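Local coordinates for protein CghA (Chaetomium globosum, PDB 6KBC) that is a two-domain beta protein of the calycin clan that holds the ligand WK1 in a pocket lined by beta strands, at residues A[174-179]-A[269-273]; A[283-289]-A[327-331]; A[46-52]-A[225-231]. All coordinates share one frame; numbering follows the deposited sequence.

Contact 1 (A[174-179]-A[269-273])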
loop_
_atom_site.group_PDB
_atom_site.type_symbol
_atom_site.label_atom_id
_atom_site.label_comp_id
_atom_site.label_asym_id
_atom_site.label_seq_id
_atom_site.Cartn_x
_atom_site.Cartn_y
_atom_site.Cartn_z
ATOM N N GLU A 174 -1.527 13.793 -10.195
ATOM C CA GLU A 174 -1.105 13.563 -8.819
ATOM C C GLU A 174 -1.671 12.279 -8.231
ATOM O O GLU A 174 -1.126 11.771 -7.249
ATOM C CB GLU A 174 -1.498 14.762 -7.967
ATOM C CG GLU A 174 -0.875 16.053 -8.470
ATOM C CD GLU A 174 -0.862 17.144 -7.410
ATOM O OE1 GLU A 174 0.033 18.015 -7.452
ATOM O OE2 GLU A 174 -1.759 17.128 -6.540
ATOM N N ALA A 175 -2.734 11.731 -8.807
ATOM C CA ALA A 175 -3.267 10.460 -8.347
ATOM C C ALA A 175 -2.604 9.270 -9.015
ATOM O O ALA A 175 -2.774 8.135 -8.555
ATOM C CB ALA A 175 -4.777 10.398 -8.601
ATOM N N GLU A 176 -1.865 9.506 -10.093
ATOM C CA GLU A 176 -1.306 8.419 -10.867
ATOM C C GLU A 176 -0.127 7.795 -10.138
ATOM O O GLU A 176 0.650 8.488 -9.478
ATOM C CB GLU A 176 -0.852 8.942 -12.229
ATOM C CG GLU A 176 -2.004 9.228 -13.177
ATOM C CD GLU A 176 -1.527 9.570 -14.580
ATOM O OE1 GLU A 176 -0.456 10.207 -14.712
ATOM O OE2 GLU A 176 -2.223 9.185 -15.542
ATOM N N VAL A 177 -0.002 6.480 -10.271
ATOM C CA VAL A 177 1.247 5.772 -10.002
ATOM C C VAL A 177 1.904 5.310 -11.298
ATOM O O VAL A 177 3.060 4.857 -11.271
ATOM C CB VAL A 177 1.010 4.572 -9.061
ATOM C CG1 VAL A 177 0.145 3.530 -9.746
ATOM C CG2 VAL A 177 2.321 3.977 -8.536
ATOM N N ALA A 178 1.186 5.392 -12.412
ATOM C CA ALA A 178 1.662 5.197 -13.777
ATOM C C ALA A 178 0.584 5.766 -14.693
ATOM O O ALA A 178 -0.523 6.085 -14.224
ATOM C CB ALA A 178 1.929 3.709 -14.081
ATOM N N PRO A 179 0.876 5.954 -15.996
ATOM C CA PRO A 179 -0.172 6.488 -16.886
ATOM C C PRO A 179 -1.476 5.705 -16.797
ATOM O O PRO A 179 -1.503 4.490 -17.021
ATOM C CB PRO A 179 0.459 6.383 -18.287
ATOM C CG PRO A 179 1.935 6.472 -18.033
ATOM C CD PRO A 179 2.160 5.762 -16.708
ATOM N N ASN A 269 9.777 4.067 -15.302
ATOM C CA ASN A 269 9.996 4.171 -13.866
ATOM C C ASN A 269 8.999 5.196 -13.348
ATOM O O ASN A 269 9.125 6.387 -13.655
ATOM C CB ASN A 269 11.437 4.600 -13.605
ATOM C CG ASN A 269 11.947 4.192 -12.241
ATOM O OD1 ASN A 269 11.200 3.722 -11.383
ATOM N ND2 ASN A 269 13.238 4.380 -12.031
ATOM N N THR A 270 7.987 4.739 -12.610
ATOM C CA THR A 270 6.944 5.640 -12.129
ATOM C C THR A 270 6.729 5.448 -10.633
ATOM O O THR A 270 7.024 4.386 -10.070
ATOM C CB THR A 270 5.617 5.434 -12.883
ATOM O OG1 THR A 270 5.106 4.118 -12.636
ATOM C CG2 THR A 270 5.822 5.603 -14.397
ATOM N N VAL A 271 6.178 6.479 -9.987
ATOM C CA VAL A 271 6.062 6.453 -8.534
ATOM C C VAL A 271 5.003 7.443 -8.077
ATOM O O VAL A 271 4.823 8.514 -8.660
ATOM C CB VAL A 271 7.426 6.745 -7.851
ATOM C CG1 VAL A 271 7.818 8.205 -8.010
ATOM C CG2 VAL A 271 7.389 6.373 -6.385
ATOM N N ASN A 272 4.325 7.088 -7.002
ATOM C CA ASN A 272 3.542 8.040 -6.230
ATOM C C ASN A 272 4.036 7.902 -4.797
ATOM O O ASN A 272 3.821 6.865 -4.172
ATOM C CB ASN A 272 2.055 7.743 -6.359
ATOM C CG ASN A 272 1.209 8.887 -5.868
ATOM O OD1 ASN A 272 1.297 9.262 -4.694
ATOM N ND2 ASN A 272 0.443 9.502 -6.773
ATOM N N ALA A 273 4.757 8.908 -4.312
ATOM C CA ALA A 273 5.461 8.786 -3.046
ATOM C C ALA A 273 5.452 10.126 -2.341
ATOM O O ALA A 273 5.245 11.179 -2.952
ATOM C CB ALA A 273 6.913 8.319 -3.229
HETATM O O HOH W 1 3.010 9.547 -10.515
#
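The joint between the N-terminal and C-terminal calycin-clan domains is made here by N272 and T270 of strand 269-277, whose side chains bind backbone carbonyls of 174-179. Within 174-179, V177 and A178 both face A181 and form a classic beta bulge. The amide of N272 is the main clasp. Its ND2 donates to E174 O at 2.8 Å and to E176 O at 2.9 Å, and both acceptors lie close to the amide plane. The second bond is nearly straight (N-H...O 170°), whereas the first is bent (142°). Each carbonyl is met from above its own plane. CG of N272, anti to the backbone N (chi1 -166°), carries the amide toward the chain just ahead of the bulge, where the carbonyls of E174 and E176 converge on ND2. E176 O takes a second donor, water 1, which also donates to V271 O; the water thus links the two backbones. V177 brings CG2 to 4.0 Å from N272 N, and its side chain is about 5 Å from WK1, which places the bulge beside the ligand pocket. M257 of strand 252-261 and W183 of strand 181-200 also touch V177. The exposed P179 makes a peripheral contact, CD with T270 CG2. T270 OG1 sits 3.5 Å from A178 CB and donates a short bond of 2.6 Å to V177 O, arriving in the plane of that carbonyl.

Contact 2 (A[283-289]-A[327-331])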
loop_
_atom_site.group_PDB
_atom_site.type_symbol
_atom_site.label_atom_id
_atom_site.label_comp_id
_atom_site.label_asym_id
_atom_site.label_seq_id
_atom_site.Cartn_x
_atom_site.Cartn_y
_atom_site.Cartn_z
ATOM N N SER A 283 8.827 16.254 0.306
ATOM C CA SER A 283 9.000 15.797 -1.069
ATOM C C SER A 283 7.680 15.196 -1.528
ATOM O O SER A 283 7.249 14.162 -1.010
ATOM C CB SER A 283 10.143 14.781 -1.186
ATOM O OG SER A 283 10.406 14.465 -2.553
ATOM N N ASN A 284 7.035 15.848 -2.492
ATOM C CA ASN A 284 5.851 15.300 -3.149
ATOM C C ASN A 284 6.337 14.581 -4.402
ATOM O O ASN A 284 6.366 15.142 -5.505
ATOM C CB ASN A 284 4.858 16.413 -3.460
ATOM C CG ASN A 284 3.602 15.907 -4.131
ATOM O OD1 ASN A 284 3.321 14.720 -4.124
ATOM N ND2 ASN A 284 2.834 16.819 -4.713
ATOM N N ALA A 285 6.727 13.324 -4.234
ATOM C CA ALA A 285 7.568 12.642 -5.219
ATOM C C ALA A 285 6.686 11.886 -6.201
ATOM O O ALA A 285 6.253 10.761 -5.941
ATOM C CB ALA A 285 8.562 11.719 -4.525
ATOM N N LEU A 286 6.425 12.509 -7.345
ATOM C CA LEU A 286 5.698 11.870 -8.429
ATOM C C LEU A 286 6.631 11.517 -9.578
ATOM O O LEU A 286 6.165 11.147 -10.662
ATOM C CB LEU A 286 4.584 12.793 -8.912
ATOM C CG LEU A 286 3.595 13.146 -7.800
ATOM C CD1 LEU A 286 2.654 14.234 -8.288
ATOM C CD2 LEU A 286 2.828 11.889 -7.341
ATOM N N ARG A 287 7.934 11.639 -9.356
ATOM C CA ARG A 287 8.966 11.328 -10.333
ATOM C C ARG A 287 9.919 10.309 -9.711
ATOM O O ARG A 287 10.400 10.509 -8.592
ATOM C CB ARG A 287 9.713 12.607 -10.739
ATOM C CG ARG A 287 10.899 12.395 -11.689
ATOM C CD ARG A 287 11.615 13.724 -11.935
ATOM N NE ARG A 287 10.816 14.611 -12.787
ATOM C CZ ARG A 287 11.215 15.806 -13.192
ATOM N NH1 ARG A 287 12.401 16.267 -12.820
ATOM N NH2 ARG A 287 10.429 16.536 -13.972
ATOM N N SER A 288 10.180 9.219 -10.427
ATOM C CA SER A 288 11.042 8.137 -9.962
ATOM C C SER A 288 12.335 8.156 -10.769
ATOM O O SER A 288 12.301 7.998 -11.990
ATOM C CB SER A 288 10.328 6.793 -10.120
ATOM O OG SER A 288 11.058 5.724 -9.518
ATOM N N LEU A 289 13.485 8.302 -10.078
ATOM C CA LEU A 289 14.751 8.508 -10.766
ATOM C C LEU A 289 15.454 7.187 -11.054
ATOM O O LEU A 289 15.276 6.210 -10.316
ATOM C CB LEU A 289 15.674 9.360 -9.920
ATOM C CG LEU A 289 15.077 10.739 -9.658
ATOM C CD1 LEU A 289 15.901 11.461 -8.618
ATOM C CD2 LEU A 289 15.028 11.515 -10.985
ATOM N N LEU A 327 16.051 4.679 -0.313
ATOM C CA LEU A 327 15.123 5.701 -0.781
ATOM C C LEU A 327 15.813 7.045 -0.679
ATOM O O LEU A 327 16.161 7.487 0.423
ATOM C CB LEU A 327 13.840 5.756 0.058
ATOM C CG LEU A 327 12.949 4.529 0.091
ATOM C CD1 LEU A 327 11.692 4.870 0.916
ATOM C CD2 LEU A 327 12.607 4.109 -1.322
ATOM N N GLU A 328 15.979 7.711 -1.810
ATOM C CA GLU A 328 16.556 9.046 -1.832
ATOM C C GLU A 328 15.474 10.001 -2.309
ATOM O O GLU A 328 15.070 9.948 -3.471
ATOM C CB GLU A 328 17.775 9.100 -2.736
ATOM C CG GLU A 328 18.376 10.476 -2.906
ATOM C CD GLU A 328 19.236 10.494 -4.143
ATOM O OE1 GLU A 328 20.462 10.396 -4.000
ATOM O OE2 GLU A 328 18.670 10.564 -5.259
ATOM N N PHE A 329 14.999 10.862 -1.415
ATOM C CA PHE A 329 14.004 11.859 -1.788
ATOM C C PHE A 329 14.702 13.158 -2.139
ATOM O O PHE A 329 15.681 13.534 -1.497
ATOM C CB PHE A 329 13.015 12.111 -0.639
ATOM C CG PHE A 329 12.018 11.022 -0.455
ATOM C CD1 PHE A 329 10.811 11.058 -1.127
ATOM C CD2 PHE A 329 12.282 9.959 0.398
ATOM C CE1 PHE A 329 9.869 10.053 -0.936
ATOM C CE2 PHE A 329 11.356 8.952 0.589
ATOM C CZ PHE A 329 10.139 9.004 -0.083
ATOM N N ARG A 330 14.195 13.846 -3.150
ATOM C CA ARG A 330 14.707 15.158 -3.507
ATOM C C ARG A 330 13.580 16.174 -3.444
ATOM O O ARG A 330 12.438 15.876 -3.808
ATOM C CB ARG A 330 15.306 15.170 -4.908
ATOM C CG ARG A 330 16.361 14.123 -5.093
ATOM C CD ARG A 330 17.201 14.404 -6.324
ATOM N NE ARG A 330 18.028 13.246 -6.599
ATOM C CZ ARG A 330 18.767 13.090 -7.689
ATOM N NH1 ARG A 330 18.807 14.057 -8.614
ATOM N NH2 ARG A 330 19.466 11.960 -7.843
ATOM N N SER A 331 13.915 17.372 -3.002
ATOM C CA SER A 331 12.999 18.499 -3.028
ATOM C C SER A 331 13.456 19.502 -4.081
ATOM O O SER A 331 14.626 19.898 -4.094
ATOM C CB SER A 331 12.945 19.184 -1.663
ATOM O OG SER A 331 12.366 20.470 -1.811
#
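S283 meets F329 and the carbonyl of R330, and A285 meets F329, where strands 280-285 and 324-330 of the C-terminal calycin-clan domain pass at a steep angle. The short segments 283-285 and 327-330 run at 110° with axes 7.2 Å apart, too steep and too distant for backbone pairing. A single hydrogen bond joins them: S283 OG donates to R330 O at 2.8 Å, from well above the carbonyl plane; chi1 of -173° sets OG opposite the backbone N and brings it to this acceptor. The apolar contact is made at the rim of the F329 ring, where A285 CB lies 4.1 Å from CD1, near the ring plane; S283 OG meets the same edge, while L275 and V303 also touch the side chain. Charges form the third group. Within strand 324-330, R330 grips E328 side-on, NE and NH2 both donating in the guanidinium plane to the one atom OE2, at 3.1 and 3.0 Å. R304 also binds OE2 and K338 takes OE1, while R330 NH1 is held by D295 and A297 O, so the guanidinium is probably fixed in rotation. Across the contact, over one face of that group and above its centre, sits L289 CD1, 3.4 Å from R330 CZ.

Contact 3 (A[46-52]-A[225-231]). With WK1 ((2S)-3-[(2S,4E)-4-[[(1R,2S,4aR,6S,8R,8aS)-2-[(E)-but-2-en-2-yl]-6,8-dimethyl-1,2,4a,5,6,7,8,8a-octahydronaphthalen-1-yl]-oxidanyl-methylidene]-3,5-bis(oxidanylidene)pyrrolidin-2-yl]-2-methyl-2-oxidanyl-propanoic acid), chain B.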
loop_
_atom_site.group_PDB
_atom_site.type_symbol
_atom_site.label_atom_id
_atom_site.label_comp_id
_atom_site.label_asym_id
_atom_site.label_seq_id
_atom_site.Cartn_x
_atom_site.Cartn_y
_atom_site.Cartn_z
ATOM N N VAL A 46 -8.974 -3.473 -11.396
ATOM C CA VAL A 46 -8.742 -3.828 -10.003
ATOM C C VAL A 46 -8.884 -2.570 -9.171
ATOM O O VAL A 46 -8.355 -1.513 -9.531
ATOM C CB VAL A 46 -7.375 -4.508 -9.791
ATOM C CG1 VAL A 46 -6.239 -3.576 -10.162
ATOM C CG2 VAL A 46 -7.233 -4.932 -8.332
ATOM N N GLU A 47 -9.656 -2.668 -8.096
ATOM C CA GLU A 47 -9.790 -1.603 -7.124
ATOM C C GLU A 47 -9.262 -2.116 -5.795
ATOM O O GLU A 47 -9.481 -3.280 -5.439
ATOM C CB GLU A 47 -11.246 -1.148 -6.993
ATOM C CG GLU A 47 -11.809 -0.648 -8.310
ATOM C CD GLU A 47 -12.844 0.439 -8.138
ATOM O OE1 GLU A 47 -14.011 0.205 -8.503
ATOM O OE2 GLU A 47 -12.484 1.534 -7.676
ATOM N N THR A 48 -8.542 -1.254 -5.086
ATOM C CA THR A 48 -7.871 -1.626 -3.850
ATOM C C THR A 48 -8.099 -0.546 -2.807
ATOM O O THR A 48 -7.925 0.644 -3.087
ATOM C CB THR A 48 -6.364 -1.835 -4.073
ATOM O OG1 THR A 48 -6.167 -2.714 -5.185
ATOM C CG2 THR A 48 -5.721 -2.441 -2.831
ATOM N N TRP A 49 -8.510 -0.971 -1.616
ATOM C CA TRP A 49 -8.524 -0.140 -0.422
ATOM C C TRP A 49 -7.582 -0.795 0.575
ATOM O O TRP A 49 -7.832 -1.924 1.009
ATOM C CB TRP A 49 -9.934 -0.027 0.173
ATOM C CG TRP A 49 -10.936 0.648 -0.726
ATOM C CD1 TRP A 49 -11.384 1.939 -0.635
ATOM C CD2 TRP A 49 -11.607 0.069 -1.845
ATOM N NE1 TRP A 49 -12.301 2.189 -1.624
ATOM C CE2 TRP A 49 -12.452 1.059 -2.384
ATOM C CE3 TRP A 49 -11.575 -1.192 -2.448
ATOM C CZ2 TRP A 49 -13.256 0.826 -3.496
ATOM C CZ3 TRP A 49 -12.377 -1.420 -3.552
ATOM C CH2 TRP A 49 -13.200 -0.416 -4.066
ATOM N N LEU A 50 -6.500 -0.107 0.920
ATOM C CA LEU A 50 -5.472 -0.675 1.784
ATOM C C LEU A 50 -5.466 0.031 3.131
ATOM O O LEU A 50 -5.508 1.263 3.194
ATOM C CB LEU A 50 -4.078 -0.560 1.144
ATOM C CG LEU A 50 -2.846 -1.031 1.941
ATOM C CD1 LEU A 50 -1.769 -1.540 0.966
ATOM C CD2 LEU A 50 -2.266 0.076 2.849
ATOM N N PHE A 51 -5.364 -0.752 4.204
ATOM C CA PHE A 51 -5.272 -0.223 5.562
ATOM C C PHE A 51 -4.161 -0.974 6.271
ATOM O O PHE A 51 -4.111 -2.201 6.208
ATOM C CB PHE A 51 -6.580 -0.398 6.359
ATOM C CG PHE A 51 -7.794 0.212 5.705
ATOM C CD1 PHE A 51 -8.470 -0.465 4.702
ATOM C CD2 PHE A 51 -8.275 1.445 6.123
ATOM C CE1 PHE A 51 -9.603 0.101 4.106
ATOM C CE2 PHE A 51 -9.404 2.012 5.538
ATOM C CZ PHE A 51 -10.065 1.336 4.528
ATOM N N ASP A 52 -3.286 -0.261 6.972
ATOM C CA ASP A 52 -2.223 -0.982 7.650
ATOM C C ASP A 52 -1.903 -0.332 8.985
ATOM O O ASP A 52 -2.411 0.739 9.332
ATOM C CB ASP A 52 -0.947 -1.093 6.792
ATOM C CG ASP A 52 -0.404 0.254 6.363
ATOM O OD1 ASP A 52 -0.661 1.260 7.071
ATOM O OD2 ASP A 52 0.299 0.309 5.320
ATOM N N GLY A 225 -1.514 3.867 7.541
ATOM C CA GLY A 225 -2.193 4.768 6.615
ATOM C C GLY A 225 -3.254 4.045 5.842
ATOM O O GLY A 225 -3.406 2.848 6.013
ATOM N N MET A 226 -3.949 4.799 5.015
ATOM C CA MET A 226 -4.993 4.249 4.146
ATOM C C MET A 226 -4.589 4.595 2.715
ATOM O O MET A 226 -4.320 5.737 2.457
ATOM C CB MET A 226 -6.356 4.838 4.489
ATOM C CG MET A 226 -7.478 4.071 3.873
ATOM S SD MET A 226 -7.808 4.684 2.250
ATOM C CE MET A 226 -8.641 3.289 1.514
ATOM N N ASP A 227 -4.437 3.576 1.885
ATOM C CA ASP A 227 -4.032 3.753 0.473
ATOM C C ASP A 227 -5.213 3.368 -0.414
ATOM O O ASP A 227 -5.903 2.448 -0.087
ATOM C CB ASP A 227 -2.785 2.951 0.123
ATOM C CG ASP A 227 -1.513 3.430 0.797
ATOM O OD1 ASP A 227 -1.578 3.898 1.894
ATOM O OD2 ASP A 227 -0.487 3.320 0.195
ATOM N N ARG A 228 -5.338 4.054 -1.530
ATOM C CA ARG A 228 -6.455 3.844 -2.442
ATOM C C ARG A 228 -5.904 3.716 -3.847
ATOM O O ARG A 228 -5.089 4.540 -4.269
ATOM C CB ARG A 228 -7.454 5.001 -2.361
ATOM C CG ARG A 228 -8.541 4.994 -3.419
ATOM C CD ARG A 228 -9.456 3.796 -3.323
ATOM N NE ARG A 228 -10.662 4.038 -4.117
ATOM C CZ ARG A 228 -11.117 3.242 -5.083
ATOM N NH1 ARG A 228 -10.487 2.123 -5.401
ATOM N NH2 ARG A 228 -12.228 3.569 -5.733
ATOM N N SER A 229 -6.354 2.693 -4.563
ATOM C CA SER A 229 -5.844 2.419 -5.891
ATOM C C SER A 229 -6.968 1.925 -6.786
ATOM O O SER A 229 -7.920 1.284 -6.327
ATOM C CB SER A 229 -4.734 1.375 -5.853
ATOM O OG SER A 229 -4.315 1.001 -7.162
ATOM N N TRP A 230 -6.842 2.231 -8.073
ATOM C CA TRP A 230 -7.651 1.550 -9.077
ATOM C C TRP A 230 -6.937 1.615 -10.420
ATOM O O TRP A 230 -6.256 2.594 -10.730
ATOM C CB TRP A 230 -9.061 2.147 -9.157
ATOM C CG TRP A 230 -9.121 3.525 -9.725
ATOM C CD1 TRP A 230 -9.350 3.870 -11.027
ATOM C CD2 TRP A 230 -8.986 4.755 -9.002
ATOM N NE1 TRP A 230 -9.354 5.241 -11.157
ATOM C CE2 TRP A 230 -9.125 5.804 -9.930
ATOM C CE3 TRP A 230 -8.742 5.069 -7.662
ATOM C CZ2 TRP A 230 -9.035 7.144 -9.560
ATOM C CZ3 TRP A 230 -8.656 6.391 -7.299
ATOM C CH2 TRP A 230 -8.803 7.415 -8.242
ATOM N N LEU A 231 -7.098 0.551 -11.202
ATOM C CA LEU A 231 -6.480 0.377 -12.512
ATOM C C LEU A 231 -7.505 -0.280 -13.422
ATOM O O LEU A 231 -8.163 -1.243 -13.003
ATOM C CB LEU A 231 -5.246 -0.530 -12.448
ATOM C CG LEU A 231 -3.953 0.008 -11.890
ATOM C CD1 LEU A 231 -3.976 -0.132 -10.367
ATOM C CD2 LEU A 231 -2.822 -0.810 -12.504
HETATM O O WK1 B . -1.633 -12.257 -1.046
HETATM C C17 WK1 B . -1.265 -11.344 -0.352
HETATM O O1 WK1 B . -1.465 -11.315 0.829
HETATM C C19 WK1 B . -0.529 -10.212 -0.945
HETATM O O2 WK1 B . -0.231 -10.411 -2.285
HETATM C C18 WK1 B . 0.792 -10.078 -0.252
HETATM C C20 WK1 B . -1.476 -9.055 -0.788
HETATM C C22 WK1 B . -0.779 -7.768 -0.968
HETATM N N WK1 B . -1.508 -6.549 -0.674
HETATM C C21 WK1 B . -1.310 -5.667 -1.647
HETATM O O5 WK1 B . -1.835 -4.464 -1.623
HETATM C C23 WK1 B . -0.215 -7.484 -2.268
HETATM O O4 WK1 B . 0.531 -8.306 -2.978
HETATM C C24 WK1 B . -0.481 -6.174 -2.752
HETATM C C16 WK1 B . -0.022 -5.579 -4.002
HETATM O O3 WK1 B . 0.715 -6.294 -4.761
HETATM C C9 WK1 B . -0.289 -4.164 -4.300
HETATM C C8 WK1 B . 0.891 -3.494 -3.540
HETATM C C12 WK1 B . 1.302 -4.039 -2.187
HETATM C C13 WK1 B . 0.868 -3.533 -1.055
HETATM C C90 WK1 B . 1.285 -4.097 0.260
HETATM C C14 WK1 B . 2.232 -5.196 -2.108
HETATM C C7 WK1 B . 2.147 -3.483 -4.357
HETATM C C6 WK1 B . 2.108 -2.993 -5.567
HETATM C C3 WK1 B . 0.755 -2.745 -6.154
HETATM C C4 WK1 B . -0.266 -3.799 -5.778
HETATM C C5 WK1 B . -1.624 -3.262 -6.185
HETATM C C11 WK1 B . -2.667 -4.323 -6.020
HETATM C C2 WK1 B . 0.712 -2.412 -7.623
HETATM C C1 WK1 B . -0.584 -1.693 -7.822
HETATM C C10 WK1 B . -0.761 -1.067 -9.166
HETATM C C WK1 B . -1.683 -2.682 -7.584
HETATM O O HOH W 2 -5.893 -1.254 -7.509
#
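W49 and R228 point the same way from one face of an antiparallel strand pair, the guanidinium stacked flat on the indole with centres 4.2 Å apart and planes at 17°. R228 CD adds a CH-pi contact over the five-membered ring of W49. On the opposite guanidinium face W230 presents CE3 over the centre of the group, its ring inclined and not stacked. At the edge, NH2 and NH1 of R228 converge end-on upon E47 OE2, at 2.8 and 3.1 Å, a salt bridge in the guanidinium plane. The arginine turns at chi2 (64°), which folds it back across W49 toward E47. Farther along, M226 lies beside F51, its CG 3.3 Å from CE2, with SD in an oblique Met-aromatic contact, while CE meets the edge of W49 at CD1. The other face carries T48, L50 and L231, all of the WK1 pocket; L231 CD1 is 3.6 Å from WK1 C10. Water 2 bridges T48 OG1 and S229 OG there, and S229 OG also bonds to Y182 O. Backbone bonds run from V46-L231 through T48-S229 to L50-D227, and D52 OD1 accepts from G225 N at 2.8 Å. Strand 46-54 pairs on its far side with strand 60-69, and strand 223-231 with strand 181-200, while R246 of strand 239-249 bridges D52 and D227.

Contact 1 spans the two domains, and its strand 269-277 runs beside strand 280-285 of contact 2 in the C-terminal one. Their centres are 11 Å apart and they touch: A273 N lies 2.9 Å from A285 O, and N269 OD1 lies 2.7 Å from S288 OG, both probable hydrogen bonds. Contact 3, in the N-terminal domain, is centred 14 Å from contact 1 without touching it, but strand 181-200 links them, W183 bonding to A175 through backbone and to D227 through its indole. Contacts 1 and 3 approach WK1 from different segments of the chain. Contact 2 stands farther off, about 21 Å from contact 3, centre to centre.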